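Local coordinates for lipolytic enzyme, G-D-S-L family (Bacteroides thetaiotaomicron, PDB 7BR2), which metabolizes the drug diltiazem as a gut microbial serine esterase of the SGNH (GDSL) hydrolase family, at residues Y265-L270 with K439-R443; L41-T45 with I352-N356; F376-K380 with V393-N397; M67-D72 with Q119-F124; I236-K240 with V307-K311. All coordinates share one frame; numbering follows the deposited sequence.

Contact 1. Residues Y265-L270 with K439-R443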
# COMPACT_ATOMS: atom_id res chain seq x y z
N TYR A 265 4.83 2.49 -29.78
CA TYR A 265 5.04 1.74 -28.55
C TYR A 265 3.68 1.43 -27.94
O TYR A 265 2.92 2.35 -27.62
CB TYR A 265 5.90 2.58 -27.61
CG TYR A 265 5.96 2.15 -26.16
CD1 TYR A 265 6.41 0.89 -25.79
CD2 TYR A 265 5.59 3.03 -25.16
CE1 TYR A 265 6.48 0.52 -24.47
CE2 TYR A 265 5.66 2.67 -23.83
CZ TYR A 265 6.10 1.42 -23.49
OH TYR A 265 6.17 1.06 -22.16
N LEU A 266 3.34 0.15 -27.81
CA LEU A 266 2.10 -0.22 -27.13
C LEU A 266 2.47 -1.08 -25.94
O LEU A 266 2.78 -2.27 -26.09
CB LEU A 266 1.12 -0.93 -28.07
CG LEU A 266 -0.16 -1.41 -27.36
CD1 LEU A 266 -0.97 -0.22 -26.78
CD2 LEU A 266 -1.05 -2.27 -28.24
N ALA A 267 2.43 -0.49 -24.75
CA ALA A 267 2.75 -1.20 -23.52
C ALA A 267 1.56 -2.01 -23.05
O ALA A 267 0.41 -1.70 -23.39
CB ALA A 267 3.18 -0.21 -22.44
N GLU A 268 1.83 -3.08 -22.31
CA GLU A 268 0.78 -3.83 -21.64
C GLU A 268 0.40 -3.21 -20.31
O GLU A 268 -0.69 -3.48 -19.79
CB GLU A 268 1.20 -5.28 -21.40
CG GLU A 268 1.47 -6.06 -22.67
CD GLU A 268 2.18 -7.38 -22.41
OE1 GLU A 268 2.48 -7.69 -21.24
OE2 GLU A 268 2.46 -8.09 -23.40
N ALA A 269 1.28 -2.40 -19.73
CA ALA A 269 1.06 -1.83 -18.42
C ALA A 269 1.52 -0.39 -18.44
O ALA A 269 2.30 0.02 -19.30
CB ALA A 269 1.79 -2.63 -17.33
N LEU A 270 1.03 0.37 -17.48
CA LEU A 270 1.43 1.75 -17.26
C LEU A 270 2.53 1.81 -16.20
O LEU A 270 2.72 0.85 -15.45
CB LEU A 270 0.22 2.59 -16.81
CG LEU A 270 -0.94 2.75 -17.79
CD1 LEU A 270 -2.10 3.53 -17.15
CD2 LEU A 270 -0.48 3.42 -19.08
N LYS A 439 -5.97 1.47 -19.56
CA LYS A 439 -5.44 0.69 -20.68
C LYS A 439 -4.42 1.50 -21.46
O LYS A 439 -4.77 2.56 -22.01
CB LYS A 439 -6.57 0.26 -21.61
CG LYS A 439 -7.88 -0.10 -20.92
CD LYS A 439 -7.70 -1.30 -20.02
CE LYS A 439 -9.00 -1.62 -19.32
NZ LYS A 439 -8.84 -2.37 -18.05
N PRO A 440 -3.17 1.04 -21.58
CA PRO A 440 -2.20 1.80 -22.37
C PRO A 440 -2.67 1.93 -23.81
O PRO A 440 -3.29 1.02 -24.36
CB PRO A 440 -0.93 0.94 -22.28
CG PRO A 440 -1.10 0.10 -21.08
CD PRO A 440 -2.59 -0.17 -20.99
N VAL A 441 -2.39 3.08 -24.41
CA VAL A 441 -2.68 3.31 -25.81
C VAL A 441 -1.35 3.38 -26.56
O VAL A 441 -0.27 3.49 -25.96
CB VAL A 441 -3.52 4.58 -26.06
CG1 VAL A 441 -4.86 4.47 -25.36
CG2 VAL A 441 -2.79 5.80 -25.57
N VAL A 442 -1.43 3.27 -27.89
CA VAL A 442 -0.24 3.36 -28.72
C VAL A 442 0.34 4.76 -28.57
O VAL A 442 -0.35 5.77 -28.78
CB VAL A 442 -0.55 3.02 -30.18
CG1 VAL A 442 0.70 3.19 -31.03
CG2 VAL A 442 -1.06 1.60 -30.30
N ARG A 443 1.62 4.83 -28.18
CA ARG A 443 2.34 6.08 -28.00
C ARG A 443 3.42 6.23 -29.07
O ARG A 443 4.19 5.30 -29.33
CB ARG A 443 2.98 6.14 -26.61
CG ARG A 443 2.00 5.98 -25.47
CD ARG A 443 1.02 7.15 -25.40
NE ARG A 443 0.15 7.04 -24.23
CZ ARG A 443 -0.76 7.95 -23.89
NH1 ARG A 443 -0.92 9.04 -24.63
NH2 ARG A 443 -1.52 7.76 -22.82
O HOH W 1 1.89 2.34 -24.90
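Two backbone hydrogen bonds tie Y265 to R443. Y265 N donates to R443 O at 2.9 Å. R443 N donates to Y265 O, and this second bond is nearly straight, with 177° at the hydrogen. Y265 O takes two more approaches: a CA-H...O contact from V442 and a hydrogen from a bound water. The water lies where the two chains part. It also donates to V441 O and accepts from A267 N at 2.9 Å, so it bridges backbone groups that do not pair directly. Y265 and R443 form an antiparallel hydrogen-bonded pair where strand 260-267 ends and strand 443-449 begins. These are neighbours in a five-stranded antiparallel sheet, and the pairing brings the C-terminal strand into it. The polar ends of both side chains find partners elsewhere: Y265 OH bonds to E303, and the R443 guanidinium reaches D319 and Q348. Within the same segment, V441 CG2 covers one face of that guanidinium. Beyond the pair the contact is van der Waals packing, partly of carbon on carbonyl oxygen. The P440 ring packs against the end of the strand and the turn after it, with P440 CB 3.2 Å from A267 O and P440 CG near A269 N. L270 CD2 reaches P440 CG at 3.9 Å. A chi1 of 176° lets L266 swing toward the other chain. L266 CD1 lies 3.6 Å from P440 O and 4.0 Å from V442 CG2.

Contact 2. Residues L41-T45 with I352-N356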
# COMPACT_ATOMS: atom_id res chain seq x y z
N LEU A 41 -3.05 0.35 -6.17
CA LEU A 41 -2.54 1.18 -7.26
C LEU A 41 -1.59 0.39 -8.16
O LEU A 41 -1.61 0.52 -9.39
CB LEU A 41 -1.84 2.41 -6.68
CG LEU A 41 -1.27 3.43 -7.67
CD1 LEU A 41 -2.37 3.93 -8.57
CD2 LEU A 41 -0.62 4.60 -6.91
N TYR A 42 -0.73 -0.43 -7.55
CA TYR A 42 0.12 -1.29 -8.35
C TYR A 42 -0.71 -2.20 -9.25
O TYR A 42 -0.47 -2.31 -10.45
CB TYR A 42 1.03 -2.13 -7.46
CG TYR A 42 1.96 -3.01 -8.26
CD1 TYR A 42 3.19 -2.54 -8.70
CD2 TYR A 42 1.61 -4.33 -8.56
CE1 TYR A 42 4.05 -3.35 -9.42
CE2 TYR A 42 2.47 -5.15 -9.28
CZ TYR A 42 3.68 -4.65 -9.71
OH TYR A 42 4.53 -5.45 -10.42
N TYR A 43 -1.71 -2.88 -8.67
CA TYR A 43 -2.49 -3.80 -9.50
C TYR A 43 -3.30 -3.05 -10.57
O TYR A 43 -3.50 -3.57 -11.66
CB TYR A 43 -3.45 -4.63 -8.64
CG TYR A 43 -2.81 -5.81 -7.98
CD1 TYR A 43 -2.07 -5.68 -6.82
CD2 TYR A 43 -2.92 -7.08 -8.55
CE1 TYR A 43 -1.47 -6.78 -6.22
CE2 TYR A 43 -2.32 -8.18 -7.97
CZ TYR A 43 -1.60 -8.03 -6.81
OH TYR A 43 -1.02 -9.14 -6.23
N MET A 44 -3.68 -1.79 -10.30
CA MET A 44 -4.49 -1.05 -11.26
C MET A 44 -3.65 -0.62 -12.45
O MET A 44 -4.17 -0.53 -13.57
CB MET A 44 -5.09 0.21 -10.62
CG MET A 44 -6.06 0.03 -9.44
SD MET A 44 -6.22 1.58 -8.51
CE MET A 44 -7.74 1.28 -7.58
N THR A 45 -2.37 -0.33 -12.24
CA THR A 45 -1.56 0.16 -13.35
C THR A 45 -0.76 -0.94 -14.04
O THR A 45 -0.54 -0.86 -15.25
CB THR A 45 -0.63 1.27 -12.87
OG1 THR A 45 0.11 0.80 -11.74
CG2 THR A 45 -1.46 2.45 -12.45
N ILE A 352 -4.94 8.05 -12.71
CA ILE A 352 -5.41 6.91 -11.94
C ILE A 352 -5.05 7.05 -10.46
O ILE A 352 -5.85 6.72 -9.57
CB ILE A 352 -4.84 5.61 -12.53
CG1 ILE A 352 -5.51 5.35 -13.88
CG2 ILE A 352 -5.07 4.44 -11.58
CD1 ILE A 352 -4.65 4.59 -14.82
N MET A 353 -3.84 7.55 -10.17
CA MET A 353 -3.39 7.70 -8.79
C MET A 353 -4.28 8.66 -8.02
O MET A 353 -4.62 8.41 -6.86
CB MET A 353 -1.93 8.20 -8.78
CG MET A 353 -1.37 8.54 -7.41
SD MET A 353 0.17 9.52 -7.50
CE MET A 353 -0.44 11.19 -7.75
N HIS A 354 -4.65 9.78 -8.65
CA HIS A 354 -5.51 10.76 -7.99
C HIS A 354 -6.91 10.19 -7.76
O HIS A 354 -7.50 10.38 -6.68
CB HIS A 354 -5.58 12.03 -8.83
CG HIS A 354 -4.31 12.81 -8.86
ND1 HIS A 354 -3.60 13.12 -7.72
CD2 HIS A 354 -3.64 13.38 -9.90
CE1 HIS A 354 -2.53 13.84 -8.06
NE2 HIS A 354 -2.53 14.00 -9.37
N LEU A 355 -7.47 9.52 -8.78
CA LEU A 355 -8.76 8.84 -8.60
C LEU A 355 -8.71 7.89 -7.41
O LEU A 355 -9.64 7.85 -6.58
CB LEU A 355 -9.14 8.10 -9.88
CG LEU A 355 -9.51 9.01 -11.06
CD1 LEU A 355 -9.53 8.24 -12.37
CD2 LEU A 355 -10.85 9.70 -10.82
N ASN A 356 -7.62 7.12 -7.31
CA ASN A 356 -7.48 6.13 -6.24
C ASN A 356 -7.39 6.80 -4.88
O ASN A 356 -7.90 6.26 -3.89
CB ASN A 356 -6.25 5.27 -6.50
CG ASN A 356 -6.09 4.18 -5.47
OD1 ASN A 356 -7.01 3.39 -5.23
ND2 ASN A 356 -4.91 4.13 -4.83
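This is a buried helix-helix packing contact between helix 35-46 of the GDSL-like hydrolase region and the long helix 344-377. L41, M44 and T45 face I352, M353 and N356. The axes of the two short segments come within 10.6 Å, with N-to-C directions 139° apart, nearer antiparallel than parallel. The meeting is through side chains. The chi1 of -178° sends both methyl branches of L41 across to the other helix. L41 CD1 rests 3.9 Å from M353 CA and 4.1 Å from I352 CG2. L41 CD2 touches M353 CG at 4.0 Å. I352 CG2 is shared, since M44 CB and T45 CG2 also lean on it. M44 is extended beyond CG and crosses N356, with M44 CE 3.2 Å from N356 OD1. The N356 amide is satisfied elsewhere: OD1 accepts from R359 and ND2 donates to S37 O, so its polar ends are paired although the site is buried. T45 OG1 donates to L41 O at 2.9 Å. L41 O thus accepts from both T45 OG1 and T45 N. Around the contact, I434 of helix 417-437 packs on M44 and I352, while the loop residues Y272 and L270 touch L41 and I352.

Contact 3. Residues F376-K380 with V393-N397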
# COMPACT_ATOMS: atom_id res chain seq x y z
N PHE A 376 -17.89 1.78 19.85
CA PHE A 376 -18.83 2.34 20.82
C PHE A 376 -20.16 1.58 20.87
O PHE A 376 -20.56 1.11 21.94
CB PHE A 376 -19.10 3.82 20.54
CG PHE A 376 -20.16 4.40 21.42
CD1 PHE A 376 -19.90 4.67 22.76
CD2 PHE A 376 -21.43 4.67 20.92
CE1 PHE A 376 -20.88 5.20 23.58
CE2 PHE A 376 -22.41 5.21 21.74
CZ PHE A 376 -22.13 5.48 23.07
N PHE A 377 -20.86 1.44 19.74
CA PHE A 377 -22.24 0.95 19.78
C PHE A 377 -22.34 -0.52 20.16
O PHE A 377 -23.30 -0.91 20.82
CB PHE A 377 -22.94 1.20 18.44
CG PHE A 377 -23.37 2.62 18.27
CD1 PHE A 377 -24.28 3.18 19.14
CD2 PHE A 377 -22.86 3.40 17.24
CE1 PHE A 377 -24.67 4.50 19.02
CE2 PHE A 377 -23.26 4.72 17.10
CZ PHE A 377 -24.17 5.27 17.99
N GLN A 378 -21.36 -1.34 19.77
CA GLN A 378 -21.40 -2.77 20.10
C GLN A 378 -21.46 -2.99 21.61
O GLN A 378 -22.22 -3.84 22.10
CB GLN A 378 -20.19 -3.48 19.52
CG GLN A 378 -20.25 -4.99 19.68
CD GLN A 378 -19.09 -5.70 18.99
OE1 GLN A 378 -17.99 -5.17 18.92
NE2 GLN A 378 -19.34 -6.91 18.48
N GLN A 379 -20.67 -2.24 22.37
CA GLN A 379 -20.67 -2.42 23.81
C GLN A 379 -21.98 -1.96 24.44
O GLN A 379 -22.29 -2.36 25.57
CB GLN A 379 -19.49 -1.68 24.43
CG GLN A 379 -18.08 -2.26 24.13
CD GLN A 379 -17.75 -2.43 22.63
OE1 GLN A 379 -17.57 -3.57 22.14
NE2 GLN A 379 -17.73 -1.31 21.89
N LYS A 380 -22.76 -1.15 23.72
CA LYS A 380 -24.06 -0.69 24.21
C LYS A 380 -25.21 -1.53 23.68
O LYS A 380 -26.37 -1.15 23.89
CB LYS A 380 -24.28 0.78 23.85
CG LYS A 380 -23.20 1.70 24.39
CD LYS A 380 -23.39 1.86 25.90
CE LYS A 380 -22.55 3.00 26.45
NZ LYS A 380 -21.19 2.51 26.82
N VAL A 393 -28.32 6.97 22.93
CA VAL A 393 -27.18 6.52 23.72
C VAL A 393 -25.92 7.31 23.35
O VAL A 393 -25.13 7.71 24.22
CB VAL A 393 -26.99 5.00 23.58
CG1 VAL A 393 -25.65 4.57 24.10
CG2 VAL A 393 -28.11 4.28 24.32
N MET A 394 -25.73 7.57 22.06
CA MET A 394 -24.59 8.39 21.66
C MET A 394 -24.66 9.78 22.29
O MET A 394 -23.65 10.31 22.78
CB MET A 394 -24.50 8.51 20.14
CG MET A 394 -23.47 9.53 19.70
SD MET A 394 -23.36 9.69 17.92
CE MET A 394 -22.41 8.24 17.51
N ASP A 395 -25.85 10.39 22.27
CA ASP A 395 -26.00 11.70 22.89
C ASP A 395 -25.71 11.64 24.38
O ASP A 395 -25.13 12.57 24.95
CB ASP A 395 -27.41 12.24 22.66
CG ASP A 395 -27.62 12.71 21.23
OD1 ASP A 395 -26.63 12.91 20.51
OD2 ASP A 395 -28.79 12.93 20.86
N GLU A 396 -26.15 10.57 25.04
CA GLU A 396 -25.88 10.39 26.46
C GLU A 396 -24.40 10.24 26.75
O GLU A 396 -23.99 10.38 27.91
CB GLU A 396 -26.59 9.14 26.99
CG GLU A 396 -28.08 9.26 27.11
CD GLU A 396 -28.74 7.90 27.21
OE1 GLU A 396 -28.00 6.90 27.39
OE2 GLU A 396 -30.00 7.83 27.13
N ASN A 397 -23.60 9.87 25.75
CA ASN A 397 -22.19 9.60 25.98
C ASN A 397 -21.21 10.60 25.38
O ASN A 397 -20.01 10.50 25.68
CB ASN A 397 -21.83 8.20 25.48
CG ASN A 397 -22.21 7.13 26.47
OD1 ASN A 397 -21.38 6.72 27.27
ND2 ASN A 397 -23.46 6.66 26.42
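F376 CZ and N397 CB meet at 3.6 Å, the closest touch of this aromatic ring with the second helix. The N397 amide carbon CG lies at the edge of the ring, in its plane, and the ring and amide planes are 66° apart. V393 CG1 is 3.8 Å from F376 CZ, and M394 CA is 3.9 Å from F376 CE2. The ring tip therefore sits among three residues of helix 388-397. F377 meets M394, whose chain bends at chi3 (-78°) and brings CE to 3.5 Å from F377 CZ. The aliphatic part of K380 crosses V393, with K380 CG 3.8 Å from V393 CG1. K380 CG also lies above one face of the F376 ring, off toward the rim. Its CE ends near the N397 amide.

N397 ND2 donates to V393 O one turn back, at 3.0 Å and 171°, with the acceptor in the amide plane. This bond fixes the rotation of the amide beside F376. F376 CD2 lies over the centre of one face of the F377 ring, while F377 CE1 comes to the edge of the F376 ring, so the two phenylalanines meet edge to face. Farther out, L404 touches F376, M394 and N397, and Y411 packs on F377 and M394. The arrangement is a packing of two consecutive helices: the last part of helix 344-377 and the residues after it pack on helix 388-397, with about ten residues between the helices.

Contact 4. Residues M67-D72 with Q119-F124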
# COMPACT_ATOMS: atom_id res chain seq x y z
N MET A 67 -10.30 -6.77 16.87
CA MET A 67 -10.38 -7.39 15.56
C MET A 67 -11.25 -8.65 15.60
O MET A 67 -12.10 -8.86 14.71
CB MET A 67 -8.96 -7.70 15.10
CG MET A 67 -8.14 -6.43 14.86
SD MET A 67 -6.45 -6.81 14.34
CE MET A 67 -5.57 -5.28 14.67
N ASN A 68 -11.08 -9.47 16.64
CA ASN A 68 -11.90 -10.67 16.79
C ASN A 68 -13.37 -10.31 16.99
O ASN A 68 -14.25 -10.99 16.44
CB ASN A 68 -11.40 -11.52 17.96
CG ASN A 68 -12.24 -12.78 18.15
OD1 ASN A 68 -12.20 -13.69 17.32
ND2 ASN A 68 -13.03 -12.81 19.22
N LYS A 69 -13.66 -9.31 17.84
CA LYS A 69 -15.05 -8.88 18.06
C LYS A 69 -15.74 -8.52 16.75
O LYS A 69 -16.95 -8.74 16.60
CB LYS A 69 -15.13 -7.64 18.96
CG LYS A 69 -14.93 -7.77 20.44
CD LYS A 69 -15.24 -6.40 21.08
CE LYS A 69 -14.70 -5.27 20.21
NZ LYS A 69 -15.43 -3.98 20.27
N ARG A 70 -15.01 -7.91 15.81
CA ARG A 70 -15.66 -7.36 14.62
C ARG A 70 -15.50 -8.21 13.36
O ARG A 70 -15.90 -7.77 12.28
CB ARG A 70 -15.16 -5.94 14.34
CG ARG A 70 -13.70 -5.83 13.97
CD ARG A 70 -13.36 -4.37 13.67
NE ARG A 70 -11.93 -4.08 13.74
CZ ARG A 70 -11.12 -4.04 12.68
NH1 ARG A 70 -11.61 -4.27 11.46
NH2 ARG A 70 -9.83 -3.76 12.84
N LEU A 71 -14.91 -9.41 13.46
CA LEU A 71 -14.82 -10.28 12.28
C LEU A 71 -16.15 -10.47 11.54
O LEU A 71 -16.21 -10.33 10.31
CB LEU A 71 -14.26 -11.65 12.68
CG LEU A 71 -12.77 -11.74 12.97
CD1 LEU A 71 -12.38 -13.18 13.30
CD2 LEU A 71 -11.97 -11.19 11.82
N ASP A 72 -17.24 -10.81 12.24
CA ASP A 72 -18.50 -11.10 11.54
C ASP A 72 -19.04 -9.87 10.81
O ASP A 72 -19.39 -9.94 9.63
CB ASP A 72 -19.57 -11.62 12.51
CG ASP A 72 -19.39 -13.08 12.89
OD1 ASP A 72 -19.02 -13.90 12.03
OD2 ASP A 72 -19.66 -13.42 14.06
N GLN A 119 -8.54 -17.02 19.29
CA GLN A 119 -9.95 -16.90 18.92
C GLN A 119 -10.07 -16.60 17.42
O GLN A 119 -10.80 -17.28 16.69
CB GLN A 119 -10.57 -15.77 19.74
CG GLN A 119 -10.66 -16.04 21.26
CD GLN A 119 -11.45 -17.29 21.59
OE1 GLN A 119 -10.90 -18.37 21.75
NE2 GLN A 119 -12.77 -17.14 21.65
N MET A 120 -9.30 -15.62 16.96
CA MET A 120 -9.33 -15.32 15.53
C MET A 120 -8.90 -16.52 14.69
O MET A 120 -9.53 -16.85 13.68
CB MET A 120 -8.44 -14.12 15.22
CG MET A 120 -8.84 -12.83 15.91
SD MET A 120 -7.81 -11.50 15.28
CE MET A 120 -8.79 -11.09 13.87
N GLU A 121 -7.84 -17.21 15.12
CA GLU A 121 -7.26 -18.33 14.39
C GLU A 121 -8.29 -19.42 14.20
O GLU A 121 -8.43 -19.98 13.10
CB GLU A 121 -6.08 -18.87 15.19
CG GLU A 121 -5.19 -19.87 14.50
CD GLU A 121 -4.26 -20.55 15.49
OE1 GLU A 121 -4.49 -20.42 16.71
OE2 GLU A 121 -3.29 -21.19 15.06
N LYS A 122 -9.01 -19.74 15.27
CA LYS A 122 -10.12 -20.66 15.18
C LYS A 122 -11.13 -20.20 14.13
O LYS A 122 -11.61 -21.00 13.32
CB LYS A 122 -10.79 -20.83 16.54
CG LYS A 122 -12.05 -21.66 16.45
CD LYS A 122 -12.54 -22.16 17.81
CE LYS A 122 -13.53 -23.32 17.60
NZ LYS A 122 -14.68 -22.95 16.71
N ARG A 123 -11.46 -18.89 14.12
CA ARG A 123 -12.41 -18.42 13.10
C ARG A 123 -11.86 -18.60 11.69
O ARG A 123 -12.59 -19.02 10.79
CB ARG A 123 -12.81 -16.96 13.31
CG ARG A 123 -13.32 -16.61 14.69
CD ARG A 123 -14.74 -17.17 14.95
NE ARG A 123 -15.64 -17.15 13.80
CZ ARG A 123 -16.51 -16.17 13.53
NH1 ARG A 123 -17.31 -16.24 12.48
NH2 ARG A 123 -16.56 -15.10 14.32
N PHE A 124 -10.58 -18.29 11.49
CA PHE A 124 -9.99 -18.38 10.17
C PHE A 124 -9.95 -19.81 9.67
O PHE A 124 -10.16 -20.07 8.48
CB PHE A 124 -8.59 -17.76 10.18
CG PHE A 124 -8.56 -16.30 10.56
CD1 PHE A 124 -9.67 -15.48 10.34
CD2 PHE A 124 -7.45 -15.75 11.17
CE1 PHE A 124 -9.65 -14.14 10.70
CE2 PHE A 124 -7.41 -14.41 11.53
CZ PHE A 124 -8.51 -13.60 11.29
O HOH W 2 -14.80 -14.44 16.60
O HOH W 3 -14.87 -14.99 20.67
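R123 NH1 donates to D72 OD1 at 2.9 Å and 172°, a salt bridge and the direct polar bond of this contact. It meets the oxygen on the syn side, but tilted out of the carboxylate plane, while D72 OD1 lies in the guanidinium plane. The two flat groups are turned 54° apart. R123 gets there by bending at chi2 and chi3, and its CB and CG pass L71 CD1 on the way. A water donates to N68 OD1 at 2.8 Å and accepts from R123 NH2, so it links the amide to the guanidinium. A second water accepts from both N68 ND2 and Q119 NE2, bridging the two amides. N68 OD1 also rests against Q119 CB at 3.6 Å.

On the sheet side of these polar groups the contact is apolar. The bent M120 brings CE to 3.6 Å from M67 CB and 3.8 Å from L71 CD2. N68 CB and M120 CG meet at 3.5 Å. L71 CD1 touches F124 CE1 at 3.9 Å, its side chain crossing that of F124 at about a right angle. The helices run only 28° apart in direction, on one side of the parallel sheet of this hydrolase fold, where M67, L71 and M120 reach L25 and F124 reaches L83, V85, I132 and M134. D72 is solvent-exposed, so the ion pair probably adds less to the hold than the buried packing, and the waters satisfy the N68 amide where the helices do not bond directly.

Contact 5. Residues I236-K240 with V307-K311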
# COMPACT_ATOMS: atom_id res chain seq x y z
N ILE A 236 15.65 -0.98 -29.36
CA ILE A 236 15.60 -0.70 -30.79
C ILE A 236 17.01 -0.44 -31.30
O ILE A 236 17.72 0.44 -30.78
CB ILE A 236 14.68 0.50 -31.10
CG1 ILE A 236 13.21 0.16 -30.82
CG2 ILE A 236 14.92 1.00 -32.52
CD1 ILE A 236 12.75 0.42 -29.41
N ASN A 237 17.42 -1.17 -32.33
CA ASN A 237 18.65 -0.87 -33.03
C ASN A 237 18.35 0.09 -34.18
O ASN A 237 17.60 -0.25 -35.10
CB ASN A 237 19.34 -2.15 -33.51
CG ASN A 237 20.61 -1.87 -34.30
OD1 ASN A 237 20.56 -1.29 -35.39
ND2 ASN A 237 21.76 -2.18 -33.71
N ALA A 238 18.96 1.28 -34.13
CA ALA A 238 18.62 2.31 -35.10
C ALA A 238 19.08 1.96 -36.51
O ALA A 238 18.39 2.28 -37.47
CB ALA A 238 19.22 3.65 -34.65
N ASN A 239 20.21 1.26 -36.65
CA ASN A 239 20.70 0.97 -37.99
C ASN A 239 19.96 -0.19 -38.66
O ASN A 239 19.97 -0.27 -39.89
CB ASN A 239 22.20 0.65 -37.94
CG ASN A 239 23.00 1.74 -37.25
OD1 ASN A 239 23.87 1.45 -36.42
ND2 ASN A 239 22.73 3.01 -37.59
N LYS A 240 19.28 -1.03 -37.89
CA LYS A 240 18.59 -2.17 -38.47
C LYS A 240 17.10 -1.92 -38.62
O LYS A 240 16.45 -2.56 -39.47
CB LYS A 240 18.83 -3.43 -37.64
CG LYS A 240 20.26 -3.98 -37.77
CD LYS A 240 20.37 -5.46 -37.42
CE LYS A 240 20.50 -5.71 -35.92
NZ LYS A 240 20.95 -7.11 -35.63
N VAL A 307 17.93 2.36 -27.00
CA VAL A 307 18.08 2.59 -28.43
C VAL A 307 19.57 2.52 -28.70
O VAL A 307 20.31 3.48 -28.42
CB VAL A 307 17.50 3.93 -28.88
CG1 VAL A 307 17.56 4.06 -30.40
CG2 VAL A 307 16.09 4.11 -28.34
N THR A 308 20.03 1.41 -29.24
CA THR A 308 21.43 1.26 -29.62
C THR A 308 21.50 1.52 -31.11
O THR A 308 20.94 0.76 -31.89
CB THR A 308 21.96 -0.14 -29.31
OG1 THR A 308 21.30 -1.07 -30.17
CG2 THR A 308 21.67 -0.52 -27.87
N GLY A 309 22.34 2.46 -31.50
CA GLY A 309 22.39 2.96 -32.86
C GLY A 309 23.15 4.25 -32.84
O GLY A 309 23.98 4.46 -31.96
N LEU A 310 22.92 5.11 -33.83
CA LEU A 310 23.74 6.32 -33.99
C LEU A 310 23.84 7.15 -32.73
O LEU A 310 23.00 7.03 -31.82
CB LEU A 310 23.18 7.17 -35.12
CG LEU A 310 23.36 6.61 -36.52
CD1 LEU A 310 23.01 7.79 -37.36
CD2 LEU A 310 24.79 6.08 -36.88
N LYS A 311 24.87 7.99 -32.65
CA LYS A 311 25.23 8.66 -31.41
C LYS A 311 25.22 10.18 -31.63
O LYS A 311 24.94 10.68 -32.73
CB LYS A 311 26.59 8.16 -30.92
CG LYS A 311 26.75 6.62 -30.90
CD LYS A 311 26.40 5.99 -29.54
CE LYS A 311 26.28 4.47 -29.63
NZ LYS A 311 26.55 3.82 -28.31
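Strands 232-237 and 303-308, the parallel inner pair of a four-stranded mixed sheet, end here together. I236 pairs with V307, and N237 pairs with T308. The I236 and V307 side chains lie on one face, those of N237 and T308 on the other. A238 N donates to T308 O at 3.0 Å. T308 N reaches I236 O at 2.9 Å, but the angle of 130° makes this bond weak. CA-H...O contacts support the pairing: V307 CA approaches I236 O at 3.2 Å, and N237 CA approaches T308 O at 3.0 Å. After the pairs both chains turn. With chi1 at 178° the N237 amide reaches the turn ahead, where N237 OD1 accepts from K240 N at 2.8 Å. This Asx motif closes the turn that follows the strand. A238 CB packs on G309 CA at 3.7 Å. N239 ND2 lies 3.8 Å from L310 CD2, the two side chains crossing at about a right angle. In the sheet, strand 232-237 has strand 242-247 on its other flank, and strand 303-308 has strand 335-336. I236 and A238 pack on strand 260-267, and T308 touches A332 of helix 328-333.

Contact 2 opens first, at helix 35-46, and contact 4 is the first to close. Contact 2 encloses contacts 4 and 5 and ends on helix 344-377. The last part of that helix also takes part in contact 3, about 38 Å away between centres. Contact 1 crosses contacts 2 and 5, and contact 3 is nested within it. K69 bonds to Q378 and Q379, linking contact 4 to contact 3. L270 N and T45 O join contact 1 to contact 2. The centres of contacts 1 and 5 are about 22 Å apart, those of contacts 3 and 5 about 71 Å. The chain is elongated: helices 344-377 and 388-397 meet at one end, and the beta-sheets of contacts 1 and 5 lie toward the other.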